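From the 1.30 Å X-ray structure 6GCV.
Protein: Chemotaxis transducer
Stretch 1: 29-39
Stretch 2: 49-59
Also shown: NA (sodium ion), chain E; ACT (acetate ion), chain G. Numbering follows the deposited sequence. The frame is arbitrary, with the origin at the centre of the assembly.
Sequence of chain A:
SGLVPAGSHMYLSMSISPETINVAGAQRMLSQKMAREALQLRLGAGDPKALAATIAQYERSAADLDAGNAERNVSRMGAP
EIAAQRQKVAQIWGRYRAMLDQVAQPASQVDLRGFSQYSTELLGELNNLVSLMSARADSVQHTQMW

Stretch 1 29-39: MLSQKMAREAL
Stretch 2 (49-59) KALAATIAQYE

How are the two stretches laid against each other? Both are helical throughout, each part of a longer helix, with phi near -60° and psi near -40° and backbone NH groups bonded to carbonyls four residues back, as in Lys33 N to Met29 O at 2.9 Å and Thr54 N to Ala50 O at 3.0 Å. They run nearly antiparallel: their N-to-C directions differ by 162°, and the axes approach to 9.2 Å. The register is fixed near one end by Leu30 opposite Tyr58, CA to CA 6.3 Å, and near the other by Glu37 opposite Leu51, CA to CA 5.7 Å. The contact buries 511 Å², both sides summed.

What satisfies the polar groups around Thr54? With chi1 at -55° (m), Thr54 points toward the first helix and sits as a knob among Leu30, Lys33, Met34 and Glu37. Its hydroxyl accepts a hydrogen bond from Lys33, NZ to Thr54 OG1 2.9 Å. The single proton of that hydroxyl has two acceptors within reach, Glu37 OE1 at 2.8 Å from Thr54 OG1 and, one turn back in its own helix, Ala50 O at 3.0 Å from Thr54 OG1; the geometry does not choose between them. Those two acceptors also lie near each other, Glu37 OE1 to Ala50 O 3.5 Å, but neither carries a hydrogen to share, so they are not hydrogen-bonded.

How are the charges of Lys33 and Glu37 met? Lys33 extends through t, t, t and then turns at chi4 of -86° (m), while Glu37 takes m, t with chi3 at -24°. One helical turn apart, they form a salt bridge, Lys33 NZ to Glu37 OE2 2.9 Å, so the ammonium serves both this carboxylate and the threonine. An acetate ion, probably from the crystallisation liquor, lies beside the pair, with its OXT 2.5 Å from Glu37 OE2, and receives a weak hydrogen bond from Arg36, NH1 to acetate O 3.4 Å. Water 1 donates to acetate OXT at 2.8 Å and, with its oxygen 2.8 Å from NA, also binds the sodium ion, which Glu37 O contacts at 2.9 Å.

What packs around this polar cluster? Met34, in p, t, p, is the reciprocal knob, seated among Leu51, Thr54, Ile55 and Tyr58. Its CE reaches Tyr58 CB at 3.5 Å, its SD lies 4.1 Å from Ile55 CG1, and its CB is 3.8 Å from Leu51 CD1. Leu51, in t, p, starts sideways but its end comes nearer the first helix, where its CD2 also meets Ala38 CB at 4.2 Å. Leu30, in m, t, covers the other end: its CD2 is 3.8 Å from Thr54 CG2 and its CD1 is 3.7 Å from Tyr58 N. The threonine thus turns its methyl to Leu30 and Met34, while its hydroxyl accepts from Lys33.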

ATOM      1  N   MET A  29      -1.030   1.315   1.815  1.00 13.20           N
ATOM      2  CA  MET A  29       0.119   0.440   1.624  1.00 13.42           C
ATOM      3  C   MET A  29       0.507  -0.266   2.922  1.00 12.87           C
ATOM      4  O   MET A  29       0.762  -1.483   2.905  1.00 13.22           O
ATOM      5  CB  MET A  29       1.286   1.248   1.081  1.00 13.67           C
ATOM      6  CG  MET A  29       2.560   0.467   0.853  1.00 13.83           C
ATOM      7  SD  MET A  29       3.559   0.230   2.350  1.00 14.80           S
ATOM      8  CE  MET A  29       4.113   1.884   2.636  1.00 16.67           C
ATOM      9  N   LEU A  30       0.557   0.498   4.022  1.00 13.29           N
ATOM     10  CA  LEU A  30       1.040  -0.108   5.251  1.00 13.02           C
ATOM     11  C   LEU A  30       0.134  -1.255   5.692  1.00 13.50           C
ATOM     12  O   LEU A  30       0.622  -2.273   6.208  1.00 13.65           O
ATOM     13  CB  LEU A  30       1.185   0.940   6.350  1.00 12.98           C
ATOM     14  CG  LEU A  30       2.301   1.968   6.119  1.00 13.24           C
ATOM     15  CD1 LEU A  30       2.152   3.134   7.059  1.00 15.03           C
ATOM     16  CD2 LEU A  30       3.684   1.368   6.262  1.00 14.31           C
ATOM     17  N   SER A  31      -1.172  -1.093   5.510  1.00 13.68           N
ATOM     18  CA  SER A  31      -2.087  -2.162   5.873  1.00 13.38           C
ATOM     19  C   SER A  31      -1.752  -3.474   5.177  1.00 13.24           C
ATOM     20  O   SER A  31      -1.972  -4.544   5.738  1.00 14.28           O
ATOM     21  CB  SER A  31      -3.543  -1.737   5.603  1.00 13.67           C
ATOM     22  OG  SER A  31      -3.903  -1.789   4.220  1.00 14.38           O
ATOM     23  N   GLN A  32      -1.283  -3.369   3.944  1.00 13.16           N
ATOM     24  CA  GLN A  32      -0.941  -4.551   3.162  1.00 12.85           C
ATOM     25  C   GLN A  32       0.466  -5.096   3.506  1.00 12.77           C
ATOM     26  O   GLN A  32       0.662  -6.309   3.590  1.00 13.33           O
ATOM     27  CB  GLN A  32      -1.085  -4.239   1.670  1.00 13.10           C
ATOM     28  CG  GLN A  32      -2.468  -3.741   1.320  1.00 13.47           C
ATOM     29  CD  GLN A  32      -3.521  -4.720   1.705  1.00 13.96           C
ATOM     30  OE1 GLN A  32      -3.611  -5.769   1.069  1.00 15.72           O
ATOM     31  NE2 GLN A  32      -4.288  -4.426   2.762  1.00 14.98           N
ATOM     32  N   LYS A  33       1.402  -4.178   3.698  1.00 12.56           N
ATOM     33  CA  LYS A  33       2.758  -4.570   4.113  1.00 12.99           C
ATOM     34  C   LYS A  33       2.748  -5.357   5.411  1.00 12.78           C
ATOM     35  O   LYS A  33       3.437  -6.380   5.542  1.00 13.36           O
ATOM     36  CB  LYS A  33       3.658  -3.324   4.197  1.00 13.27           C
ATOM     37  CG  LYS A  33       5.120  -3.620   4.534  1.00 14.78           C
ATOM     38  CD  LYS A  33       5.967  -2.366   4.359  1.00 17.67           C
ATOM     39  CE  LYS A  33       7.445  -2.668   4.547  1.00 20.52           C
ATOM     40  NZ  LYS A  33       7.789  -2.592   5.981  1.00 25.81           N
ATOM     41  N   MET A  34       1.967  -4.880   6.378  1.00 12.59           N
ATOM     42  CA  MET A  34       1.931  -5.570   7.651  1.00 13.83           C
ATOM     43  C   MET A  34       1.320  -6.967   7.496  1.00 14.01           C
ATOM     44  O   MET A  34       1.747  -7.916   8.170  1.00 13.73           O
ATOM     45  CB  MET A  34       1.287  -4.741   8.758  1.00 17.47           C
ATOM     46  CG  MET A  34      -0.127  -4.399   8.525  1.00 16.83           C
ATOM     47  SD  MET A  34      -0.770  -3.237   9.755  1.00 16.68           S
ATOM     48  CE  MET A  34      -0.057  -1.628   9.476  1.00 17.65           C
ATOM     49  N   ALA A  35       0.330  -7.106   6.623  1.00 13.77           N
ATOM     50  CA  ALA A  35      -0.244  -8.425   6.399  1.00 14.37           C
ATOM     51  C   ALA A  35       0.805  -9.378   5.803  1.00 14.15           C
ATOM     52  O   ALA A  35       0.924 -10.530   6.218  1.00 14.38           O
ATOM     53  CB  ALA A  35      -1.448  -8.348   5.490  1.00 15.50           C
ATOM     54  N   ARG A  36       1.544  -8.908   4.811  1.00 13.62           N
ATOM     55  CA  ARG A  36       2.567  -9.756   4.263  1.00 14.73           C
ATOM     56  C   ARG A  36       3.623 -10.150   5.287  1.00 12.76           C
ATOM     57  O   ARG A  36       4.054 -11.290   5.336  1.00 13.91           O
ATOM     58  CB  ARG A  36       3.050  -9.279   2.933  1.00 19.24           C
ATOM     59  CG  ARG A  36       3.794  -8.062   2.823  1.00 21.10           C
ATOM     60  CD  ARG A  36       5.288  -8.298   2.725  1.00 22.66           C
ATOM     61  NE  ARG A  36       5.958  -7.057   2.399  1.00 22.45           N
ATOM     62  CZ  ARG A  36       7.248  -6.788   2.561  1.00 19.96           C
ATOM     63  NH1 ARG A  36       7.993  -7.540   3.352  1.00 22.93           N
ATOM     64  NH2 ARG A  36       7.683  -5.589   2.115  1.00 18.15           N
ATOM     65  N   GLU A  37       4.030  -9.199   6.119  1.00 13.10           N
ATOM     66  CA  GLU A  37       5.016  -9.506   7.160  1.00 13.16           C
ATOM     67  C   GLU A  37       4.458 -10.539   8.160  1.00 13.09           C
ATOM     68  O   GLU A  37       5.219 -11.432   8.612  1.00 13.57           O
ATOM     69  CB  GLU A  37       5.419  -8.218   7.864  1.00 13.84           C
ATOM     70  CG  GLU A  37       6.268  -7.329   6.993  1.00 14.86           C
ATOM     71  CD  GLU A  37       6.447  -5.912   7.484  1.00 15.87           C
ATOM     72  OE1 GLU A  37       5.596  -5.433   8.245  1.00 16.50           O
ATOM     73  OE2 GLU A  37       7.430  -5.227   7.071  1.00 17.28           O
ATOM     74  N   ALA A  38       3.194 -10.389   8.553  1.00 13.01           N
ATOM     75  CA  ALA A  38       2.601 -11.354   9.491  1.00 12.79           C
ATOM     76  C   ALA A  38       2.498 -12.739   8.888  1.00 12.63           C
ATOM     77  O   ALA A  38       2.744 -13.745   9.569  1.00 13.18           O
ATOM     78  CB  ALA A  38       1.258 -10.848   9.955  1.00 13.77           C
ATOM     79  N   LEU A  39       2.104 -12.814   7.606  1.00 12.89           N
ATOM     80  CA  LEU A  39       2.016 -14.113   6.940  1.00 13.57           C
ATOM     81  C   LEU A  39       3.402 -14.765   6.796  1.00 13.48           C
ATOM     82  O   LEU A  39       3.545 -15.989   6.941  1.00 13.73           O
ATOM     83  CB  LEU A  39       1.348 -13.966   5.566  1.00 13.09           C
ATOM     84  CG  LEU A  39      -0.138 -13.562   5.642  1.00 13.56           C
ATOM     85  CD1 LEU A  39      -0.572 -13.054   4.276  1.00 14.81           C
ATOM     86  CD2 LEU A  39      -1.013 -14.690   6.081  1.00 14.50           C
ATOM     87  N   LYS A  49      10.599  -7.724  14.271  1.00 15.72           N
ATOM     88  CA  LYS A  49      10.967  -6.317  14.352  1.00 16.28           C
ATOM     89  C   LYS A  49      10.397  -5.533  13.182  1.00 15.39           C
ATOM     90  O   LYS A  49      10.015  -4.384  13.319  1.00 16.50           O
ATOM     91  CB  LYS A  49      12.477  -6.160  14.419  1.00 16.50           C
ATOM     92  CG  LYS A  49      13.075  -6.822  15.663  1.00 17.56           C
ATOM     93  CD  LYS A  49      14.593  -6.717  15.685  1.00 20.98           C
ATOM     94  CE  LYS A  49      15.215  -7.654  14.671  1.00 24.44           C
ATOM     95  NZ  LYS A  49      16.670  -7.792  14.835  1.00 27.90           N
ATOM     96  N   ALA A  50      10.341  -6.160  12.029  1.00 15.59           N
ATOM     97  CA  ALA A  50       9.830  -5.512  10.807  1.00 15.03           C
ATOM     98  C   ALA A  50       8.340  -5.289  10.933  1.00 14.24           C
ATOM     99  O   ALA A  50       7.843  -4.221  10.602  1.00 16.00           O
ATOM    100  CB  ALA A  50      10.163  -6.335   9.574  1.00 16.83           C
ATOM    101  N   LEU A  51       7.617  -6.306  11.384  1.00 14.55           N
ATOM    102  CA  LEU A  51       6.205  -6.168  11.590  1.00 14.13           C
ATOM    103  C   LEU A  51       5.898  -5.041  12.576  1.00 14.01           C
ATOM    104  O   LEU A  51       5.045  -4.202  12.348  1.00 14.77           O
ATOM    105  CB  LEU A  51       5.585  -7.480  12.043  1.00 14.49           C
ATOM    106  CG  LEU A  51       4.072  -7.453  12.352  1.00 14.93           C
ATOM    107  CD1 LEU A  51       3.254  -6.992  11.179  1.00 15.75           C
ATOM    108  CD2 LEU A  51       3.561  -8.803  12.834  1.00 16.62           C
ATOM    109  N   ALA A  52       6.608  -5.041  13.711  1.00 14.10           N
ATOM    110  CA  ALA A  52       6.419  -3.987  14.693  1.00 14.85           C
ATOM    111  C   ALA A  52       6.650  -2.634  14.095  1.00 15.13           C
ATOM    112  O   ALA A  52       5.906  -1.687  14.386  1.00 15.37           O
ATOM    113  CB  ALA A  52       7.295  -4.203  15.920  1.00 16.88           C
ATOM    114  N   ALA A  53       7.716  -2.490  13.316  1.00 14.43           N
ATOM    115  CA  ALA A  53       8.022  -1.186  12.743  1.00 15.19           C
ATOM    116  C   ALA A  53       6.940  -0.706  11.781  1.00 14.95           C
ATOM    117  O   ALA A  53       6.599   0.487  11.748  1.00 15.98           O
ATOM    118  CB  ALA A  53       9.371  -1.240  12.074  1.00 16.92           C
ATOM    119  N   THR A  54       6.399  -1.618  10.976  1.00 14.22           N
ATOM    120  CA  THR A  54       5.333  -1.252  10.031  1.00 14.13           C
ATOM    121  C   THR A  54       4.060  -0.823  10.759  1.00 14.11           C
ATOM    122  O   THR A  54       3.423   0.186  10.412  1.00 15.19           O
ATOM    123  CB  THR A  54       5.047  -2.410   9.053  1.00 13.85           C
ATOM    124  OG1 THR A  54       6.292  -2.759   8.431  1.00 14.91           O
ATOM    125  CG2 THR A  54       4.041  -2.010   8.036  1.00 14.51           C
ATOM    126  N   ILE A  55       3.693  -1.581  11.788  1.00 14.25           N
ATOM    127  CA  ILE A  55       2.548  -1.231  12.619  1.00 14.44           C
ATOM    128  C   ILE A  55       2.771   0.148  13.261  1.00 15.41           C
ATOM    129  O   ILE A  55       1.866   0.973  13.276  1.00 15.04           O
ATOM    130  CB  ILE A  55       2.283  -2.315  13.670  1.00 14.17           C
ATOM    131  CG1 ILE A  55       1.797  -3.595  12.981  1.00 15.32           C
ATOM    132  CG2 ILE A  55       1.302  -1.833  14.721  1.00 15.56           C
ATOM    133  CD1 ILE A  55       1.674  -4.784  13.875  1.00 17.56           C
ATOM    134  N   ALA A  56       3.980   0.409  13.744  1.00 14.85           N
ATOM    135  CA  ALA A  56       4.296   1.700  14.356  1.00 15.55           C
ATOM    136  C   ALA A  56       4.179   2.837  13.363  1.00 14.98           C
ATOM    137  O   ALA A  56       3.661   3.906  13.695  1.00 15.62           O
ATOM    138  CB  ALA A  56       5.676   1.690  14.992  1.00 16.26           C
ATOM    139  N   GLN A  57       4.606   2.612  12.118  1.00 14.81           N
ATOM    140  CA  GLN A  57       4.444   3.668  11.091  1.00 15.53           C
ATOM    141  C   GLN A  57       2.956   3.983  10.879  1.00 15.21           C
ATOM    142  O   GLN A  57       2.559   5.162  10.761  1.00 15.70           O
ATOM    143  CB  GLN A  57       5.095   3.257   9.784  1.00 16.48           C
ATOM    144  CG  GLN A  57       6.590   3.205   9.763  1.00 20.41           C
ATOM    145  CD  GLN A  57       7.274   4.550   9.718  1.00 22.91           C
ATOM    146  OE1 GLN A  57       6.671   5.632   9.755  1.00 24.87           O
ATOM    147  NE2 GLN A  57       8.587   4.482   9.660  1.00 29.14           N
ATOM    148  N   TYR A  58       2.140   2.941  10.781  1.00 14.36           N
ATOM    149  CA  TYR A  58       0.708   3.130  10.602  1.00 14.17           C
ATOM    150  C   TYR A  58       0.119   3.929  11.769  1.00 14.62           C
ATOM    151  O   TYR A  58      -0.660   4.872  11.587  1.00 15.50           O
ATOM    152  CB  TYR A  58      -0.014   1.782  10.435  1.00 14.44           C
ATOM    153  CG  TYR A  58      -1.519   1.923  10.379  1.00 14.63           C
ATOM    154  CD1 TYR A  58      -2.269   2.090  11.502  1.00 15.85           C
ATOM    155  CD2 TYR A  58      -2.173   2.003   9.169  1.00 15.04           C
ATOM    156  CE1 TYR A  58      -3.614   2.374  11.441  1.00 16.66           C
ATOM    157  CE2 TYR A  58      -3.547   2.210   9.097  1.00 16.25           C
ATOM    158  CZ  TYR A  58      -4.256   2.410  10.254  1.00 17.15           C
ATOM    159  OH  TYR A  58      -5.614   2.679  10.190  1.00 19.14           O
ATOM    160  N   GLU A  59       0.497   3.549  12.989  1.00 14.24           N
ATOM    161  CA  GLU A  59      -0.105   4.193  14.167  1.00 15.45           C
ATOM    162  C   GLU A  59       0.390   5.597  14.307  1.00 15.79           C
ATOM    163  O   GLU A  59      -0.358   6.468  14.770  1.00 16.82           O
ATOM    164  CB  GLU A  59       0.156   3.373  15.406  1.00 16.47           C
ATOM    165  CG  GLU A  59      -0.621   2.064  15.415  1.00 18.69           C
ATOM    166  CD  GLU A  59      -0.762   1.394  16.740  1.00 25.16           C
ATOM    167  OE1 GLU A  59      -0.252   1.911  17.765  1.00 30.76           O
ATOM    168  OE2 GLU A  59      -1.491   0.400  16.798  1.00 31.33           O
TER
HETATM  169 NA    NA E 201       8.082 -10.747   8.630  1.00 23.84          NA
HETATM  170  C   ACT G 203      10.349  -5.909   5.517  0.54 17.61           C
HETATM  171  O   ACT G 203      10.965  -6.364   4.500  0.54 25.84           O
HETATM  172  OXT ACT G 203       9.320  -6.510   5.991  0.54 19.76           O
HETATM  173  CH3 ACT G 203      10.665  -4.542   6.038  0.54 21.46           C
HETATM  174  O   HOH W   1       9.441  -9.188   6.716  1.00 21.17           O